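Local coordinates for protein tRNA (cytosine(72)-C(5))-methyltransferase (PDB 5ZVE) that transfers a methyl group from S-adenosyl-L-methionine to carbon 5 of cytosine 72 in several tRNAs, at residues A[23-28]-A[365-370]; A[214-219]-A[245-250]; A[59-64]-A[71-76]; A[87-92]-A[123-128]. One frame throughout, in Å; residues are numbered along the deposited sequence.

Contact 1 (A[23-28]-A[365-370]); sequences NKIMKK and YPHKHL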
loop_
_atom_site.group_PDB
_atom_site.type_symbol
_atom_site.label_atom_id
_atom_site.label_comp_id
_atom_site.label_asym_id
_atom_site.label_seq_id
_atom_site.Cartn_x
_atom_site.Cartn_y
_atom_site.Cartn_z
ATOM N N ASN A 23 -4.469 -14.133 -15.617
ATOM C CA ASN A 23 -5.697 -13.427 -15.964
ATOM C C ASN A 23 -6.516 -13.080 -14.725
ATOM O O ASN A 23 -7.124 -12.009 -14.655
ATOM C CB ASN A 23 -6.540 -14.253 -16.942
ATOM C CG ASN A 23 -6.045 -14.144 -18.380
ATOM O OD1 ASN A 23 -5.502 -13.118 -18.788
ATOM N ND2 ASN A 23 -6.234 -15.206 -19.151
ATOM N N LYS A 24 -6.524 -13.985 -13.749
ATOM C CA LYS A 24 -7.230 -13.759 -12.486
ATOM C C LYS A 24 -6.578 -12.650 -11.671
ATOM O O LYS A 24 -7.258 -11.881 -11.001
ATOM C CB LYS A 24 -7.282 -15.039 -11.651
ATOM C CG LYS A 24 -8.229 -16.101 -12.175
ATOM C CD LYS A 24 -7.967 -17.443 -11.506
ATOM C CE LYS A 24 -8.899 -18.515 -12.044
ATOM N NZ LYS A 24 -8.613 -19.848 -11.448
ATOM N N ILE A 25 -5.252 -12.584 -11.723
ATOM C CA ILE A 25 -4.503 -11.580 -10.977
ATOM C C ILE A 25 -4.730 -10.192 -11.577
ATOM O O ILE A 25 -5.031 -9.235 -10.862
ATOM C CB ILE A 25 -2.999 -11.902 -10.960
ATOM C CG1 ILE A 25 -2.708 -13.032 -9.971
ATOM C CG2 ILE A 25 -2.182 -10.661 -10.617
ATOM C CD1 ILE A 25 -1.470 -13.840 -10.309
ATOM N N MET A 26 -4.609 -10.092 -12.894
ATOM C CA MET A 26 -4.797 -8.814 -13.570
ATOM C C MET A 26 -6.228 -8.309 -13.425
ATOM O O MET A 26 -6.449 -7.118 -13.229
ATOM C CB MET A 26 -4.417 -8.931 -15.044
ATOM C CG MET A 26 -2.924 -8.874 -15.285
ATOM S SD MET A 26 -2.482 -8.915 -17.031
ATOM C CE MET A 26 -2.953 -10.582 -17.477
ATOM N N LYS A 27 -7.194 -9.217 -13.510
ATOM C CA LYS A 27 -8.595 -8.850 -13.331
ATOM C C LYS A 27 -8.838 -8.231 -11.960
ATOM O O LYS A 27 -9.500 -7.201 -11.841
ATOM C CB LYS A 27 -9.508 -10.062 -13.518
ATOM C CG LYS A 27 -10.989 -9.726 -13.366
ATOM C CD LYS A 27 -11.865 -10.964 -13.445
ATOM C CE LYS A 27 -13.246 -10.703 -12.849
ATOM N NZ LYS A 27 -14.060 -11.951 -12.753
ATOM N N LYS A 28 -8.313 -8.871 -10.921
ATOM C CA LYS A 28 -8.516 -8.395 -9.559
ATOM C C LYS A 28 -7.687 -7.150 -9.260
ATOM O O LYS A 28 -8.119 -6.287 -8.494
ATOM C CB LYS A 28 -8.197 -9.504 -8.555
ATOM C CG LYS A 28 -9.247 -10.602 -8.529
ATOM C CD LYS A 28 -10.645 -10.016 -8.699
ATOM C CE LYS A 28 -11.720 -11.084 -8.588
ATOM N NZ LYS A 28 -13.081 -10.511 -8.791
ATOM N N TYR A 365 -1.524 -12.655 -3.067
ATOM C CA TYR A 365 -2.133 -12.443 -4.372
ATOM C C TYR A 365 -3.519 -11.845 -4.197
ATOM O O TYR A 365 -4.230 -12.209 -3.261
ATOM C CB TYR A 365 -2.224 -13.754 -5.147
ATOM C CG TYR A 365 -0.888 -14.352 -5.517
ATOM C CD1 TYR A 365 -0.194 -13.904 -6.632
ATOM C CD2 TYR A 365 -0.326 -15.371 -4.756
ATOM C CE1 TYR A 365 1.029 -14.453 -6.982
ATOM C CE2 TYR A 365 0.897 -15.927 -5.097
ATOM C CZ TYR A 365 1.567 -15.462 -6.211
ATOM O OH TYR A 365 2.781 -16.003 -6.566
ATOM N N PRO A 366 -3.914 -10.930 -5.101
ATOM C CA PRO A 366 -5.225 -10.280 -4.979
ATOM C C PRO A 366 -6.408 -11.245 -5.105
ATOM O O PRO A 366 -7.407 -11.077 -4.407
ATOM C CB PRO A 366 -5.223 -9.262 -6.132
ATOM C CG PRO A 366 -4.224 -9.782 -7.107
ATOM C CD PRO A 366 -3.165 -10.458 -6.277
ATOM N N HIS A 367 -6.298 -12.238 -5.980
ATOM C CA HIS A 367 -7.406 -13.158 -6.214
ATOM C C HIS A 367 -7.486 -14.244 -5.147
ATOM O O HIS A 367 -8.543 -14.825 -4.930
ATOM C CB HIS A 367 -7.295 -13.786 -7.609
ATOM C CG HIS A 367 -6.101 -14.671 -7.791
ATOM N ND1 HIS A 367 -4.810 -14.239 -7.572
ATOM C CD2 HIS A 367 -6.003 -15.961 -8.190
ATOM C CE1 HIS A 367 -3.970 -15.230 -7.815
ATOM N NE2 HIS A 367 -4.667 -16.285 -8.194
ATOM N N LYS A 368 -6.372 -14.525 -4.482
ATOM C CA LYS A 368 -6.364 -15.541 -3.431
ATOM C C LYS A 368 -6.607 -14.975 -2.032
ATOM O O LYS A 368 -7.287 -15.598 -1.224
ATOM C CB LYS A 368 -5.042 -16.317 -3.445
ATOM C CG LYS A 368 -4.809 -17.147 -4.697
ATOM C CD LYS A 368 -3.522 -17.958 -4.587
ATOM C CE LYS A 368 -3.373 -18.927 -5.753
ATOM N NZ LYS A 368 -2.059 -19.630 -5.728
ATOM N N HIS A 369 -6.049 -13.805 -1.735
ATOM C CA HIS A 369 -6.067 -13.311 -0.361
ATOM C C HIS A 369 -6.799 -11.988 -0.180
ATOM O O HIS A 369 -6.869 -11.471 0.937
ATOM C CB HIS A 369 -4.637 -13.176 0.159
ATOM C CG HIS A 369 -3.780 -14.359 -0.146
ATOM N ND1 HIS A 369 -2.688 -14.295 -0.989
ATOM C CD2 HIS A 369 -3.855 -15.648 0.268
ATOM C CE1 HIS A 369 -2.129 -15.487 -1.075
ATOM N NE2 HIS A 369 -2.818 -16.327 -0.321
ATOM N N LEU A 370 -7.322 -11.439 -1.276
ATOM C CA LEU A 370 -8.165 -10.248 -1.222
ATOM C C LEU A 370 -7.346 -9.018 -0.828
ATOM O O LEU A 370 -7.882 -8.023 -0.333
ATOM C CB LEU A 370 -9.331 -10.466 -0.249
ATOM C CG LEU A 370 -10.591 -11.184 -0.739
ATOM C CD1 LEU A 370 -10.283 -12.369 -1.642
ATOM C CD2 LEU A 370 -11.425 -11.629 0.464
#

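Contact 2 (A[214-219]-A[245-250]); sequences HIAQLL and LGVKNV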
loop_
_atom_site.group_PDB
_atom_site.type_symbol
_atom_site.label_atom_id
_atom_site.label_comp_id
_atom_site.label_asym_id
_atom_site.label_seq_id
_atom_site.Cartn_x
_atom_site.Cartn_y
_atom_site.Cartn_z
ATOM N N HIS A 214 4.149 0.843 13.323
ATOM C CA HIS A 214 3.667 -0.460 13.762
ATOM C C HIS A 214 4.691 -1.126 14.685
ATOM O O HIS A 214 4.333 -1.684 15.723
ATOM C CB HIS A 214 3.358 -1.350 12.555
ATOM C CG HIS A 214 2.643 -2.619 12.897
ATOM N ND1 HIS A 214 2.341 -3.579 11.958
ATOM C CD2 HIS A 214 2.163 -3.083 14.078
ATOM C CE1 HIS A 214 1.712 -4.584 12.542
ATOM N NE2 HIS A 214 1.590 -4.306 13.827
ATOM N N ILE A 215 5.965 -1.056 14.307
ATOM C CA ILE A 215 7.050 -1.547 15.154
ATOM C C ILE A 215 7.036 -0.836 16.503
ATOM O O ILE A 215 7.224 -1.453 17.556
ATOM C CB ILE A 215 8.432 -1.350 14.495
ATOM C CG1 ILE A 215 8.497 -2.072 13.151
ATOM C CG2 ILE A 215 9.537 -1.858 15.406
ATOM C CD1 ILE A 215 8.618 -3.571 13.262
ATOM N N ALA A 216 6.797 0.469 16.457
ATOM C CA ALA A 216 6.773 1.295 17.658
ATOM C C ALA A 216 5.697 0.848 18.648
ATOM O O ALA A 216 5.936 0.832 19.854
ATOM C CB ALA A 216 6.573 2.754 17.281
ATOM N N GLN A 217 4.522 0.476 18.149
ATOM C CA GLN A 217 3.453 0.034 19.046
ATOM C C GLN A 217 3.687 -1.402 19.521
ATOM O O GLN A 217 3.296 -1.759 20.630
ATOM C CB GLN A 217 2.077 0.173 18.381
ATOM C CG GLN A 217 1.717 -0.886 17.358
ATOM C CD GLN A 217 0.364 -0.618 16.708
ATOM O OE1 GLN A 217 0.119 0.472 16.188
ATOM N NE2 GLN A 217 -0.527 -1.607 16.755
ATOM N N LEU A 218 4.329 -2.223 18.694
ATOM C CA LEU A 218 4.725 -3.562 19.127
ATOM C C LEU A 218 5.773 -3.485 20.234
ATOM O O LEU A 218 5.836 -4.355 21.106
ATOM C CB LEU A 218 5.269 -4.387 17.959
ATOM C CG LEU A 218 4.301 -4.751 16.833
ATOM C CD1 LEU A 218 5.084 -5.262 15.628
ATOM C CD2 LEU A 218 3.276 -5.785 17.307
ATOM N N LEU A 219 6.600 -2.444 20.185
ATOM C CA LEU A 219 7.599 -2.197 21.221
ATOM C C LEU A 219 6.981 -1.486 22.419
ATOM O O LEU A 219 7.622 -1.335 23.460
ATOM C CB LEU A 219 8.761 -1.369 20.666
ATOM C CG LEU A 219 9.672 -2.036 19.633
ATOM C CD1 LEU A 219 10.912 -1.193 19.407
ATOM C CD2 LEU A 219 10.047 -3.435 20.069
ATOM N N LEU A 245 0.019 9.668 15.952
ATOM C CA LEU A 245 -0.102 8.329 16.509
ATOM C C LEU A 245 0.457 8.238 17.924
ATOM O O LEU A 245 0.271 7.232 18.602
ATOM C CB LEU A 245 0.607 7.318 15.606
ATOM C CG LEU A 245 -0.048 7.034 14.255
ATOM C CD1 LEU A 245 0.823 6.096 13.441
ATOM C CD2 LEU A 245 -1.434 6.436 14.454
ATOM N N GLY A 246 1.136 9.292 18.367
ATOM C CA GLY A 246 1.740 9.302 19.689
ATOM C C GLY A 246 2.992 8.449 19.788
ATOM O O GLY A 246 3.305 7.903 20.848
ATOM N N VAL A 247 3.715 8.336 18.678
ATOM C CA VAL A 247 4.933 7.536 18.638
ATOM C C VAL A 247 6.119 8.324 19.199
ATOM O O VAL A 247 6.432 9.413 18.727
ATOM C CB VAL A 247 5.242 7.074 17.204
ATOM C CG1 VAL A 247 6.597 6.398 17.144
ATOM C CG2 VAL A 247 4.148 6.135 16.709
ATOM N N LYS A 248 6.772 7.772 20.214
ATOM C CA LYS A 248 7.893 8.443 20.866
ATOM C C LYS A 248 9.151 7.604 20.715
ATOM O O LYS A 248 10.144 7.802 21.413
ATOM C CB LYS A 248 7.586 8.672 22.346
ATOM C CG LYS A 248 6.310 9.457 22.592
ATOM C CD LYS A 248 6.037 9.616 24.076
ATOM C CE LYS A 248 4.790 10.446 24.326
ATOM N NZ LYS A 248 4.623 10.746 25.774
ATOM N N ASN A 249 9.087 6.671 19.776
ATOM C CA ASN A 249 10.014 5.560 19.718
ATOM C C ASN A 249 11.036 5.675 18.585
ATOM O O ASN A 249 11.955 4.864 18.472
ATOM C CB ASN A 249 9.194 4.270 19.602
ATOM C CG ASN A 249 9.987 3.046 19.948
ATOM O OD1 ASN A 249 10.994 3.129 20.648
ATOM N ND2 ASN A 249 9.497 1.886 19.529
ATOM N N VAL A 250 10.870 6.693 17.751
ATOM C CA VAL A 250 11.512 6.711 16.445
ATOM C C VAL A 250 12.485 7.869 16.257
ATOM O O VAL A 250 12.182 9.015 16.597
ATOM C CB VAL A 250 10.455 6.765 15.323
ATOM C CG1 VAL A 250 11.112 6.808 13.967
ATOM C CG2 VAL A 250 9.543 5.556 15.416
#

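Contact 3 (A[59-64]-A[71-76]); sequences LKPLRS and LYFVRE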
loop_
_atom_site.group_PDB
_atom_site.type_symbol
_atom_site.label_atom_id
_atom_site.label_comp_id
_atom_site.label_asym_id
_atom_site.label_seq_id
_atom_site.Cartn_x
_atom_site.Cartn_y
_atom_site.Cartn_z
ATOM N N LEU A 59 -19.930 2.837 10.854
ATOM C CA LEU A 59 -19.040 1.944 10.128
ATOM C C LEU A 59 -19.203 0.506 10.607
ATOM O O LEU A 59 -19.660 0.264 11.728
ATOM C CB LEU A 59 -17.592 2.405 10.285
ATOM C CG LEU A 59 -17.368 3.862 9.873
ATOM C CD1 LEU A 59 -15.895 4.224 9.918
ATOM C CD2 LEU A 59 -17.947 4.126 8.487
ATOM N N LYS A 60 -18.836 -0.447 9.754
ATOM C CA LYS A 60 -18.954 -1.862 10.101
ATOM C C LYS A 60 -17.595 -2.566 10.109
ATOM O O LYS A 60 -17.319 -3.418 9.263
ATOM C CB LYS A 60 -19.914 -2.566 9.143
ATOM C CG LYS A 60 -21.353 -2.081 9.281
ATOM C CD LYS A 60 -22.277 -2.746 8.277
ATOM C CE LYS A 60 -23.726 -2.357 8.540
ATOM N NZ LYS A 60 -24.667 -2.986 7.574
ATOM N N PRO A 61 -16.742 -2.221 11.080
ATOM C CA PRO A 61 -15.416 -2.841 11.099
ATOM C C PRO A 61 -15.511 -4.314 11.465
ATOM O O PRO A 61 -16.367 -4.690 12.262
ATOM C CB PRO A 61 -14.681 -2.046 12.175
ATOM C CG PRO A 61 -15.769 -1.682 13.140
ATOM C CD PRO A 61 -17.009 -1.447 12.305
ATOM N N LEU A 62 -14.658 -5.137 10.871
ATOM C CA LEU A 62 -14.608 -6.548 11.224
ATOM C C LEU A 62 -13.223 -6.895 11.753
ATOM O O LEU A 62 -12.226 -6.304 11.332
ATOM C CB LEU A 62 -14.964 -7.417 10.017
ATOM C CG LEU A 62 -16.326 -7.150 9.383
ATOM C CD1 LEU A 62 -16.519 -8.015 8.155
ATOM C CD2 LEU A 62 -17.429 -7.415 10.401
ATOM N N ARG A 63 -13.164 -7.861 12.667
ATOM C CA ARG A 63 -11.912 -8.214 13.335
ATOM C C ARG A 63 -11.113 -9.262 12.560
ATOM O O ARG A 63 -11.677 -10.170 11.956
ATOM C CB ARG A 63 -12.195 -8.726 14.749
ATOM C CG ARG A 63 -12.476 -7.625 15.766
ATOM C CD ARG A 63 -13.057 -8.195 17.047
ATOM N NE ARG A 63 -14.436 -8.610 16.844
ATOM C CZ ARG A 63 -15.492 -7.993 17.356
ATOM N NH1 ARG A 63 -15.344 -6.940 18.144
ATOM N NH2 ARG A 63 -16.701 -8.452 17.093
ATOM N N SER A 64 -9.792 -9.147 12.584
ATOM C CA SER A 64 -8.958 -10.200 12.027
ATOM C C SER A 64 -8.627 -11.212 13.121
ATOM O O SER A 64 -8.255 -10.832 14.229
ATOM C CB SER A 64 -7.683 -9.622 11.410
ATOM O OG SER A 64 -6.694 -10.624 11.245
ATOM N N LEU A 71 -8.225 -4.581 11.777
ATOM C CA LEU A 71 -9.647 -4.409 11.492
ATOM C C LEU A 71 -9.809 -4.170 10.010
ATOM O O LEU A 71 -8.964 -3.520 9.398
ATOM C CB LEU A 71 -10.250 -3.237 12.269
ATOM C CG LEU A 71 -10.512 -3.396 13.767
ATOM C CD1 LEU A 71 -10.943 -2.075 14.361
ATOM C CD2 LEU A 71 -11.557 -4.454 14.010
ATOM N N TYR A 72 -10.886 -4.677 9.422
ATOM C CA TYR A 72 -11.104 -4.423 8.008
ATOM C C TYR A 72 -12.559 -4.106 7.690
ATOM O O TYR A 72 -13.473 -4.469 8.432
ATOM C CB TYR A 72 -10.610 -5.611 7.164
ATOM C CG TYR A 72 -11.420 -6.878 7.303
ATOM C CD1 TYR A 72 -12.525 -7.108 6.491
ATOM C CD2 TYR A 72 -11.075 -7.852 8.238
ATOM C CE1 TYR A 72 -13.270 -8.264 6.611
ATOM C CE2 TYR A 72 -11.819 -9.014 8.365
ATOM C CZ TYR A 72 -12.917 -9.212 7.549
ATOM O OH TYR A 72 -13.669 -10.358 7.661
ATOM N N PHE A 73 -12.753 -3.404 6.582
ATOM C CA PHE A 73 -14.082 -3.062 6.110
ATOM C C PHE A 73 -14.335 -3.769 4.794
ATOM O O PHE A 73 -13.440 -3.872 3.953
ATOM C CB PHE A 73 -14.234 -1.550 5.942
ATOM C CG PHE A 73 -13.904 -0.764 7.180
ATOM C CD1 PHE A 73 -12.596 -0.417 7.473
ATOM C CD2 PHE A 73 -14.908 -0.378 8.056
ATOM C CE1 PHE A 73 -12.295 0.303 8.614
ATOM C CE2 PHE A 73 -14.615 0.342 9.196
ATOM C CZ PHE A 73 -13.305 0.681 9.479
ATOM N N VAL A 74 -15.542 -4.286 4.626
ATOM C CA VAL A 74 -15.869 -4.992 3.403
ATOM C C VAL A 74 -16.189 -3.971 2.314
ATOM O O VAL A 74 -16.938 -3.015 2.534
ATOM C CB VAL A 74 -17.052 -5.959 3.598
ATOM C CG1 VAL A 74 -17.402 -6.637 2.286
ATOM C CG2 VAL A 74 -16.706 -7.007 4.653
ATOM N N ARG A 75 -15.626 -4.196 1.136
ATOM C CA ARG A 75 -15.798 -3.299 0.004
ATOM C C ARG A 75 -17.181 -3.460 -0.626
ATOM O O ARG A 75 -17.749 -4.549 -0.621
ATOM C CB ARG A 75 -14.694 -3.564 -1.020
ATOM C CG ARG A 75 -14.834 -2.824 -2.328
ATOM C CD ARG A 75 -15.137 -3.807 -3.438
ATOM N NE ARG A 75 -13.946 -4.194 -4.173
ATOM C CZ ARG A 75 -13.874 -5.237 -4.994
ATOM N NH1 ARG A 75 -14.928 -6.021 -5.172
ATOM N NH2 ARG A 75 -12.743 -5.494 -5.637
ATOM N N GLU A 76 -17.721 -2.368 -1.160
ATOM C CA GLU A 76 -18.996 -2.405 -1.865
ATOM C C GLU A 76 -18.773 -2.221 -3.365
ATOM O O GLU A 76 -17.971 -1.388 -3.784
ATOM C CB GLU A 76 -19.933 -1.320 -1.330
ATOM C CG GLU A 76 -20.302 -1.508 0.139
ATOM C CD GLU A 76 -21.107 -0.348 0.701
ATOM O OE1 GLU A 76 -21.370 0.618 -0.043
ATOM O OE2 GLU A 76 -21.465 -0.400 1.897
HETATM O O HOH W 1 -17.502 -4.119 6.562
#

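Contact 4 (A[87-92]-A[123-128]); sequences KLPVVV and DEVQIR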
loop_
_atom_site.group_PDB
_atom_site.type_symbol
_atom_site.label_atom_id
_atom_site.label_comp_id
_atom_site.label_asym_id
_atom_site.label_seq_id
_atom_site.Cartn_x
_atom_site.Cartn_y
_atom_site.Cartn_z
ATOM N N LYS A 87 -26.468 7.222 -20.282
ATOM C CA LYS A 87 -26.830 8.297 -21.194
ATOM C C LYS A 87 -26.726 9.622 -20.459
ATOM O O LYS A 87 -27.729 10.229 -20.100
ATOM C CB LYS A 87 -28.238 8.090 -21.743
ATOM C CG LYS A 87 -28.394 6.786 -22.502
ATOM C CD LYS A 87 -27.467 6.741 -23.706
ATOM C CE LYS A 87 -27.815 5.579 -24.624
ATOM N NZ LYS A 87 -29.237 5.629 -25.074
ATOM N N LEU A 88 -25.495 10.066 -20.247
ATOM C CA LEU A 88 -25.221 11.179 -19.353
ATOM C C LEU A 88 -24.098 12.035 -19.910
ATOM O O LEU A 88 -23.211 11.523 -20.592
ATOM C CB LEU A 88 -24.841 10.658 -17.962
ATOM C CG LEU A 88 -25.880 9.858 -17.175
ATOM C CD1 LEU A 88 -25.337 9.450 -15.809
ATOM C CD2 LEU A 88 -27.155 10.674 -17.027
ATOM N N PRO A 89 -24.129 13.345 -19.626
ATOM C CA PRO A 89 -22.982 14.176 -20.001
ATOM C C PRO A 89 -21.724 13.741 -19.240
ATOM O O PRO A 89 -21.824 13.269 -18.110
ATOM C CB PRO A 89 -23.418 15.587 -19.599
ATOM C CG PRO A 89 -24.476 15.389 -18.576
ATOM C CD PRO A 89 -25.184 14.120 -18.954
ATOM N N VAL A 90 -20.557 13.915 -19.848
ATOM C CA VAL A 90 -19.325 13.383 -19.282
ATOM C C VAL A 90 -18.535 14.444 -18.516
ATOM O O VAL A 90 -18.331 15.555 -19.008
ATOM C CB VAL A 90 -18.424 12.777 -20.387
ATOM C CG1 VAL A 90 -17.019 12.480 -19.863
ATOM C CG2 VAL A 90 -19.068 11.528 -20.977
ATOM N N VAL A 91 -18.113 14.093 -17.302
ATOM C CA VAL A 91 -17.068 14.838 -16.611
ATOM C C VAL A 91 -15.785 14.013 -16.647
ATOM O O VAL A 91 -15.782 12.841 -16.272
ATOM C CB VAL A 91 -17.429 15.156 -15.146
ATOM C CG1 VAL A 91 -16.281 15.892 -14.474
ATOM C CG2 VAL A 91 -18.700 15.983 -15.072
ATOM N N VAL A 92 -14.702 14.620 -17.116
ATOM C CA VAL A 92 -13.417 13.938 -17.158
ATOM C C VAL A 92 -12.579 14.340 -15.951
ATOM O O VAL A 92 -12.234 15.510 -15.788
ATOM C CB VAL A 92 -12.644 14.249 -18.449
ATOM C CG1 VAL A 92 -11.392 13.385 -18.534
ATOM C CG2 VAL A 92 -13.528 14.027 -19.667
ATOM N N ASP A 123 -27.503 18.375 -12.367
ATOM C CA ASP A 123 -27.514 17.405 -13.459
ATOM C C ASP A 123 -26.871 16.095 -13.045
ATOM O O ASP A 123 -25.895 16.077 -12.298
ATOM C CB ASP A 123 -26.791 17.941 -14.693
ATOM C CG ASP A 123 -27.605 18.966 -15.451
ATOM O OD1 ASP A 123 -28.770 19.220 -15.069
ATOM O OD2 ASP A 123 -27.075 19.505 -16.447
ATOM N N GLU A 124 -27.426 14.998 -13.538
ATOM C CA GLU A 124 -26.795 13.703 -13.384
ATOM C C GLU A 124 -25.686 13.562 -14.428
ATOM O O GLU A 124 -25.903 13.815 -15.614
ATOM C CB GLU A 124 -27.824 12.583 -13.525
ATOM C CG GLU A 124 -27.295 11.218 -13.139
ATOM C CD GLU A 124 -28.294 10.107 -13.390
ATOM O OE1 GLU A 124 -29.508 10.401 -13.483
ATOM O OE2 GLU A 124 -27.862 8.938 -13.500
ATOM N N VAL A 125 -24.495 13.172 -13.978
ATOM C CA VAL A 125 -23.330 13.084 -14.855
ATOM C C VAL A 125 -22.563 11.788 -14.642
ATOM O O VAL A 125 -22.666 11.146 -13.593
ATOM C CB VAL A 125 -22.348 14.270 -14.651
ATOM C CG1 VAL A 125 -23.064 15.613 -14.748
ATOM C CG2 VAL A 125 -21.610 14.138 -13.330
ATOM N N GLN A 126 -21.785 11.409 -15.648
ATOM C CA GLN A 126 -20.904 10.264 -15.521
ATOM C C GLN A 126 -19.469 10.764 -15.467
ATOM O O GLN A 126 -19.122 11.748 -16.120
ATOM C CB GLN A 126 -21.102 9.280 -16.677
ATOM C CG GLN A 126 -20.682 9.811 -18.042
ATOM C CD GLN A 126 -20.790 8.759 -19.121
ATOM O OE1 GLN A 126 -20.080 7.755 -19.095
ATOM N NE2 GLN A 126 -21.687 8.978 -20.077
ATOM N N ILE A 127 -18.653 10.109 -14.650
ATOM C CA ILE A 127 -17.272 10.519 -14.475
ATOM C C ILE A 127 -16.328 9.496 -15.093
ATOM O O ILE A 127 -16.372 8.307 -14.766
ATOM C CB ILE A 127 -16.914 10.706 -12.996
ATOM C CG1 ILE A 127 -17.856 11.726 -12.351
ATOM C CG2 ILE A 127 -15.460 11.140 -12.848
ATOM C CD1 ILE A 127 -17.736 11.794 -10.852
ATOM N N ARG A 128 -15.477 9.973 -15.990
ATOM C CA ARG A 128 -14.486 9.123 -16.629
ATOM C C ARG A 128 -13.077 9.649 -16.417
ATOM O O ARG A 128 -12.872 10.854 -16.270
ATOM C CB ARG A 128 -14.784 8.995 -18.120
ATOM C CG ARG A 128 -15.764 7.879 -18.417
ATOM C CD ARG A 128 -16.309 7.993 -19.809
ATOM N NE ARG A 128 -17.596 7.319 -19.952
ATOM C CZ ARG A 128 -17.732 6.050 -20.316
ATOM N NH1 ARG A 128 -16.658 5.319 -20.577
ATOM N NH2 ARG A 128 -18.939 5.514 -20.431
#

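Contact 1 (A[23-28]-A[365-370])
Ile-25 and His-367 meet at the tight centre of this contact. CG1 of Ile-25 lies 3.3 Å from CE1 of the His-367 imidazole and 3.4 Å from its ND1. CD1 of the same isoleucine also meets CD1 of Tyr-365 at 3.9 Å. Its other branch, CG2, faces Pro-366 at CG. CG of His-367 sits between the backbone N and the carbonyl carbon (chi1 65°), 4.1 Å from CB of Lys-24. ND1 is buried here without a polar partner in the model, whereas NE2 is hydrogen-bonded to Glu-21, one turn before Ile-25.

The contact joins helix 19-29, in the ferredoxin-like region, to the short helix 366-369 of the methyltransferase region. Tyr-365 is the N-cap residue of the short helix. Its N-H is hydrogen-bonded to ND1 of His-369, 2.9 Å away and in the ring plane.

The looser, partly exposed side belongs to two lysines, whose side chains touch through aliphatic carbons. CB of Lys-24 is 3.8 Å from CD2 of His-367, and the chain crosses the histidine at about a right angle. Lys-28 lays CB on CB of Pro-366 and CG 3.8 Å from CB of His-367. Its chain bends at chi2 (-38°). Its far end leads away from the short helix.

Contact 2 (A[214-219]-A[245-250])
Ala-216 packs its methyl group against Val-247, with CB 3.6 Å from CG1. CB of Asn-249 lies 3.8 Å from the same methyl, and CG2 of Val-250 is a more distant neighbour at 4.5 Å. Leu-219 comes to the side chain of Asn-249 and crosses it at about a right angle. This first shell is small and mostly apolar. The short alanine lets the backbones come close, with CA of Ala-216 5.7 Å from CA of Asn-249.

CG of Asn-249 is anti to the backbone N (chi1 -163°), which places it on the side of Ala-216 and Leu-219. One shell out, Gly-246 has positive phi and is the C-prime residue of a Schellman motif that ends helix 232-245. The turn leads directly into Val-247. Asn-221 holds the loop further, bonding to N of Lys-248 and O of Gly-246.

Helix 210-218 follows the S-adenosyl-L-methionine-binding loop of this class I methyltransferase fold. Here it meets the link between helix 232-245 and strand 250-254. Ile-225 of the adjacent strand 225-229 touches both Ala-216 and Asn-249.

Contact 3 (A[59-64]-A[71-76])
Leu-62 and Tyr-72 are paired in antiparallel strands, and these two residues bury the most surface here. They form a hydrogen-bonded pair: N of Leu-62 donates to O of Tyr-72, and N of Tyr-72 to O of Leu-62, both at 2.8 Å. CG of Tyr-72 lies between its backbone N and carbonyl carbon (chi1 69°). The ring meets Leu-62 by its face, in a CH-pi contact with CB 3.9 Å from the centroid. CD1 of Leu-62 continues to CE1 of the ring and, at 3.6 Å, to CG2 of Val-74. An alanine in place of Tyr-72 would probably leave CB of Leu-62 without its aromatic cover and open a gap beside CD1.

Leu-71 points to the other face of the sheet, with Arg-63. Its CD2 lies 3.7 Å from CG of Arg-63, the two side chains running side by side. Beyond the paired residues, CE2 of Phe-73 meets CB of both Leu-59 and Pro-61 at 3.8 Å, and a water bridges O of Lys-60 to N of Val-74.

Strands 62-63 and 70-74 form a beta hairpin. Two backbone bonds fix its register, and carbon contacts on both faces fill in the pairing. The charge of Arg-63 is met outside it, by a salt bridge to Glu-48.

Contact 4 (A[87-92]-A[123-128])
Gln-126 and Leu-88 are joined by a side-chain hydrogen bond: NE2 of Gln-126 donates to O of Leu-88 at 3.0 Å, with the donor tilted 34° from the Leu-88 carbonyl plane. CG of Gln-126 lies between the backbone N and carbonyl carbon (chi1 67°), and the chain beyond is extended. OE1 of the same amide accepts from NE and NH2 of Arg-128, at 2.7 and 2.8 Å. Arg-128 thus grips one oxygen side-on, and its NH1 bonds to O of Gly-132. A leucine in place of Gln-126 would probably leave O of Leu-88 without this donor and the Arg-128 guanidinium freer to turn.

The backbone bonds are those of a parallel pair. N of Gln-126 donates to O of Pro-89, N of Val-91 to O of Gln-126 at 2.8 Å, and N of Arg-128 to O of Val-91. They join strands 90-93 and 124-128 of the PUA domain.

Van der Waals contacts fall on two faces. CG2 of Val-90 touches CD of Gln-126 at 3.8 Å, on the face shared with Arg-128. Opposite, CG2 of Val-91 meets CG2 of Val-125 at 3.9 Å, and Ile-127 lies on this face too. At the strand start, the Leu-88 side chain crosses that of Glu-124, CD1 3.5 Å from OE2.

The Gln-126 amide uses both ends. Two N-H donors on OE1 would probably polarise it and strengthen NE2 as a donor to Leu-88.

Along the chain, contact 1 opens first and closes last, with the other three nested within its loop. Contact 3 comes next, then contact 4, then contact 2. Contact 3 lies in the ferredoxin-like range, contact 4 in the PUA domain and contact 2 in the methyltransferase range. Contact 1 ties the first of these to the last across 337 residues. Contacts 1 and 3 are neighbours, with centres about 19 Å apart. Contacts 2 and 4 are farthest apart, with centres about 45 Å apart on opposite sides of the chain's centre. Strands 70-74 and 90-93 follow each other but belong to different sheets. The contacts sample three regions of this enzyme, whose methyltransferase part binds S-adenosyl-L-homocysteine.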